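Local coordinates for putative oxidoreductase (PDB 3KUX), which is probably an NAD(P)-dependent oxidoreductase, with a Rossmann domain for the dinucleotide joined to a C-terminal alpha/beta domain, at residues 264-267 against 268-272; 299-302 against 303-306. All coordinates share one frame; numbering follows the deposited sequence.

Interaction 1 (264-267 against 268-272); sequences AGER and LPQAD
Glu266 and Gln270 approach each other through chains of different shape: beyond CG the glutamate runs out nearly straight (chi2 -160°), whereas the glutamine folds at its second torsion (chi2 -70°) and turns its flank back to the residues before it. Glu266 OE1 then lies 3.7 Å from Gln270 CG, and the two side chains cross at about a right angle. The carboxylate finds its main partner in Arg261, whose NH2 makes salt bridges to both Glu266 OE1 and Asp272 OD1. Those two acidic oxygens, Glu266 OE1 and Asp272 OD1, are 5.5 Å from each other, so the shared arginine probably offsets their mutual repulsion.

Helix 258-263 has just ended here in a Schellman motif, with Gly265 taking the positive phi, and the chain goes on as an irregular loop of the C-terminal alpha/beta domain. A cis peptide bond joins Leu268 to Pro269 and brings Leu268 CA to 2.9 Å from Pro269 CA, helping the chain turn so that the Gln270 side chain comes back beside the Arg267 carbonyl oxygen. Gln270 CG is 3.6 Å from Arg267 O. Leu268 stays close to the backbone, with its CD1 branch 3.9 Å from Arg267 C. The Arg267 side chain bends at chi2 and heads away from residues 268-272, and its guanidinium makes a cation-pi contact with Trp50, a residue of the Rossmann domain.

Interaction 2 (299-302 against 303-306); sequences PGNY and PAYY
Ala304 N donates to Asn301 O at 3.1 Å with an N-H...O angle of 150°, and Tyr305 N donates to Tyr302 O at 2.9 Å with a straighter 161°. Both bonds span three residues, and these overlapping turns carry the loop after strand 290-295 into helix 303-313 of the C-terminal domain. Pro303 suits this place because a first helical turn asks no N-H of it, and its ring lies beside the backbone it follows: Tyr302 CB is 3.6 Å from Pro303 CD.

The three tyrosines then tie this turn to the Rossmann half of the molecule. Tyr302 OH bonds to Asp130, Tyr305 OH to Ser122 and Tyr306 OH to His23, so each buried phenol has a polar partner. Tyr302 packs on Phe22 and Leu26 of helix 17-28, and Tyr305 and Tyr306 both rest on Val95 of strand 93-96. The rings of Tyr305 and Tyr306 also meet each other, Tyr305 CD2 standing 3.7 Å above the plane of the Tyr306 ring and offset toward its rim.

Elsewhere on the turn, Asn301 CG points opposite the backbone N (chi1 -169°), which lays the carboxamide beside its own carbonyl carbon and alongside Pro303 and Ala304. Asn301 OD1 approaches Pro303 CD at 3.5 Å, while the amide nitrogen Asn301 ND2 rests 3.4 Å from the methyl carbon Ala304 CB.

Overall arrangement
Interaction 1 comes first along the chain, in the loop between helix 258-263 and strand 280-285. Strands 280-285 and 290-295, an antiparallel pair at one border of the nine-strand sheet, follow it before the chain reaches interaction 2 and helix 303-313. The two centres lie about 12 Å apart, on the same side of the chain's centre, interaction 1 at the surface and interaction 2 deeper. They touch where Leu268 CD2 packs 3.8 Å from Pro303 CG. Both belong to the C-terminal domain; interaction 2 reaches the Rossmann domain through its tyrosines and interaction 1 through Arg267 on Trp50, so both probably border the junction between the domains.

Interaction 1 (264-267 against 268-272)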
loop_
_atom_site.group_PDB
_atom_site.type_symbol
_atom_site.label_atom_id
_atom_site.label_comp_id
_atom_site.label_asym_id
_atom_site.label_seq_id
_atom_site.Cartn_x
_atom_site.Cartn_y
_atom_site.Cartn_z
ATOM N N ALA A 264 8.434 -2.257 -16.113
ATOM C CA ALA A 264 9.005 -2.709 -17.376
ATOM C C ALA A 264 7.947 -2.862 -18.468
ATOM O O ALA A 264 8.274 -3.150 -19.620
ATOM C CB ALA A 264 9.784 -4.009 -17.183
ATOM N N GLY A 265 6.682 -2.669 -18.104
ATOM C CA GLY A 265 5.593 -2.642 -19.083
ATOM C C GLY A 265 4.828 -3.942 -19.268
ATOM O O GLY A 265 3.968 -4.042 -20.145
ATOM N N GLU A 266 5.135 -4.942 -18.444
ATOM C CA GLU A 266 4.471 -6.238 -18.539
ATOM C C GLU A 266 2.970 -6.108 -18.344
ATOM O O GLU A 266 2.513 -5.332 -17.512
ATOM C CB GLU A 266 5.040 -7.224 -17.519
ATOM C CG GLU A 266 6.496 -7.592 -17.749
ATOM C CD GLU A 266 6.874 -8.888 -17.065
ATOM O OE1 GLU A 266 5.964 -9.704 -16.811
ATOM O OE2 GLU A 266 8.075 -9.096 -16.786
ATOM N N ARG A 267 2.213 -6.875 -19.123
ATOM C CA ARG A 267 0.758 -6.860 -19.065
ATOM C C ARG A 267 0.239 -8.157 -18.441
ATOM O O ARG A 267 0.868 -9.211 -18.565
ATOM C CB ARG A 267 0.177 -6.709 -20.475
ATOM C CG ARG A 267 0.791 -5.595 -21.308
ATOM C CD ARG A 267 0.072 -4.269 -21.095
ATOM N NE ARG A 267 0.527 -3.226 -22.019
ATOM C CZ ARG A 267 0.001 -3.001 -23.222
ATOM N NH1 ARG A 267 -0.999 -3.751 -23.666
ATOM N NH2 ARG A 267 0.480 -2.027 -23.985
ATOM N N LEU A 268 -0.904 -8.079 -17.765
ATOM C CA LEU A 268 -1.558 -9.277 -17.253
ATOM C C LEU A 268 -2.321 -9.968 -18.382
ATOM O O LEU A 268 -2.764 -9.308 -19.325
ATOM C CB LEU A 268 -2.511 -8.925 -16.109
ATOM C CG LEU A 268 -1.942 -8.751 -14.694
ATOM C CD1 LEU A 268 -0.688 -7.891 -14.683
ATOM C CD2 LEU A 268 -3.009 -8.173 -13.771
ATOM N N PRO A 269 -2.469 -11.303 -18.300
ATOM C CA PRO A 269 -1.951 -12.151 -17.237
ATOM C C PRO A 269 -0.581 -12.705 -17.588
ATOM O O PRO A 269 -0.218 -12.744 -18.760
ATOM C CB PRO A 269 -2.954 -13.296 -17.213
ATOM C CG PRO A 269 -3.353 -13.449 -18.644
ATOM C CD PRO A 269 -3.231 -12.088 -19.291
ATOM N N GLN A 270 0.166 -13.127 -16.572
ATOM C CA GLN A 270 1.436 -13.821 -16.768
ATOM C C GLN A 270 1.405 -15.165 -16.051
ATOM O O GLN A 270 1.020 -15.249 -14.884
ATOM C CB GLN A 270 2.601 -12.990 -16.226
ATOM C CG GLN A 270 2.890 -11.717 -16.996
ATOM C CD GLN A 270 3.481 -11.981 -18.359
ATOM O OE1 GLN A 270 3.516 -11.097 -19.209
ATOM N NE2 GLN A 270 3.948 -13.205 -18.578
ATOM N N ALA A 271 1.819 -16.215 -16.749
ATOM C CA ALA A 271 1.896 -17.542 -16.153
ATOM C C ALA A 271 2.528 -17.474 -14.764
ATOM O O ALA A 271 2.112 -18.170 -13.839
ATOM C CB ALA A 271 2.701 -18.470 -17.049
ATOM N N ASP A 272 3.533 -16.621 -14.627
ATOM C CA ASP A 272 4.333 -16.587 -13.420
ATOM C C ASP A 272 4.238 -15.244 -12.724
ATOM O O ASP A 272 5.220 -14.775 -12.151
ATOM C CB ASP A 272 5.790 -16.839 -13.775
ATOM C CG ASP A 272 6.326 -15.806 -14.729
ATOM O OD1 ASP A 272 5.536 -14.924 -15.137
ATOM O OD2 ASP A 272 7.526 -15.872 -15.071
#

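Interaction 2 (299-302 against 303-306)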
loop_
_atom_site.group_PDB
_atom_site.type_symbol
_atom_site.label_atom_id
_atom_site.label_comp_id
_atom_site.label_asym_id
_atom_site.label_seq_id
_atom_site.Cartn_x
_atom_site.Cartn_y
_atom_site.Cartn_z
ATOM N N PRO A 299 3.382 -16.246 -4.313
ATOM C CA PRO A 299 3.562 -15.175 -5.288
ATOM C C PRO A 299 2.834 -13.894 -4.886
ATOM O O PRO A 299 1.763 -13.951 -4.271
ATOM C CB PRO A 299 2.938 -15.751 -6.562
ATOM C CG PRO A 299 2.944 -17.234 -6.368
ATOM C CD PRO A 299 2.796 -17.461 -4.907
ATOM N N GLY A 300 3.419 -12.747 -5.229
ATOM C CA GLY A 300 2.758 -11.461 -5.023
ATOM C C GLY A 300 1.484 -11.457 -5.835
ATOM O O GLY A 300 1.384 -12.169 -6.836
ATOM N N ASN A 301 0.501 -10.666 -5.425
ATOM C CA ASN A 301 -0.801 -10.735 -6.074
ATOM C C ASN A 301 -1.567 -9.423 -6.009
ATOM O O ASN A 301 -2.649 -9.350 -5.419
ATOM C CB ASN A 301 -1.627 -11.862 -5.450
ATOM C CG ASN A 301 -2.883 -12.174 -6.232
ATOM O OD1 ASN A 301 -2.973 -11.887 -7.429
ATOM N ND2 ASN A 301 -3.864 -12.767 -5.560
ATOM N N TYR A 302 -1.007 -8.382 -6.615
ATOM C CA TYR A 302 -1.635 -7.076 -6.551
ATOM C C TYR A 302 -3.038 -7.102 -7.152
ATOM O O TYR A 302 -3.940 -6.442 -6.639
ATOM C CB TYR A 302 -0.765 -6.003 -7.216
ATOM C CG TYR A 302 0.465 -5.606 -6.415
ATOM C CD1 TYR A 302 0.512 -5.780 -5.039
ATOM C CD2 TYR A 302 1.569 -5.032 -7.037
ATOM C CE1 TYR A 302 1.626 -5.413 -4.310
ATOM C CE2 TYR A 302 2.684 -4.659 -6.313
ATOM C CZ TYR A 302 2.706 -4.852 -4.952
ATOM O OH TYR A 302 3.816 -4.486 -4.228
ATOM N N PRO A 303 -3.234 -7.885 -8.225
ATOM C CA PRO A 303 -4.546 -7.960 -8.883
ATOM C C PRO A 303 -5.676 -8.304 -7.916
ATOM O O PRO A 303 -6.826 -7.949 -8.164
ATOM C CB PRO A 303 -4.374 -9.086 -9.911
ATOM C CG PRO A 303 -2.902 -9.173 -10.147
ATOM C CD PRO A 303 -2.252 -8.800 -8.837
ATOM N N ALA A 304 -5.358 -8.990 -6.826
ATOM C CA ALA A 304 -6.377 -9.330 -5.841
ATOM C C ALA A 304 -7.131 -8.087 -5.356
ATOM O O ALA A 304 -8.307 -8.170 -4.993
ATOM C CB ALA A 304 -5.766 -10.087 -4.665
ATOM N N TYR A 305 -6.455 -6.940 -5.352
ATOM C CA TYR A 305 -7.062 -5.695 -4.876
ATOM C C TYR A 305 -8.233 -5.268 -5.743
ATOM O O TYR A 305 -9.352 -5.098 -5.256
ATOM C CB TYR A 305 -6.038 -4.555 -4.820
ATOM C CG TYR A 305 -6.649 -3.235 -4.401
ATOM C CD1 TYR A 305 -6.916 -2.969 -3.066
ATOM C CD2 TYR A 305 -6.974 -2.259 -5.344
ATOM C CE1 TYR A 305 -7.478 -1.764 -2.671
ATOM C CE2 TYR A 305 -7.542 -1.053 -4.961
ATOM C CZ TYR A 305 -7.790 -0.812 -3.619
ATOM O OH TYR A 305 -8.352 0.382 -3.213
ATOM N N TYR A 306 -7.971 -5.083 -7.032
ATOM C CA TYR A 306 -9.011 -4.644 -7.953
ATOM C C TYR A 306 -10.111 -5.688 -8.151
ATOM O O TYR A 306 -11.286 -5.346 -8.264
ATOM C CB TYR A 306 -8.409 -4.173 -9.281
ATOM C CG TYR A 306 -7.974 -2.733 -9.204
ATOM C CD1 TYR A 306 -8.907 -1.708 -9.279
ATOM C CD2 TYR A 306 -6.644 -2.394 -9.012
ATOM C CE1 TYR A 306 -8.524 -0.384 -9.190
ATOM C CE2 TYR A 306 -6.251 -1.071 -8.918
ATOM C CZ TYR A 306 -7.195 -0.070 -9.010
ATOM O OH TYR A 306 -6.818 1.253 -8.918
#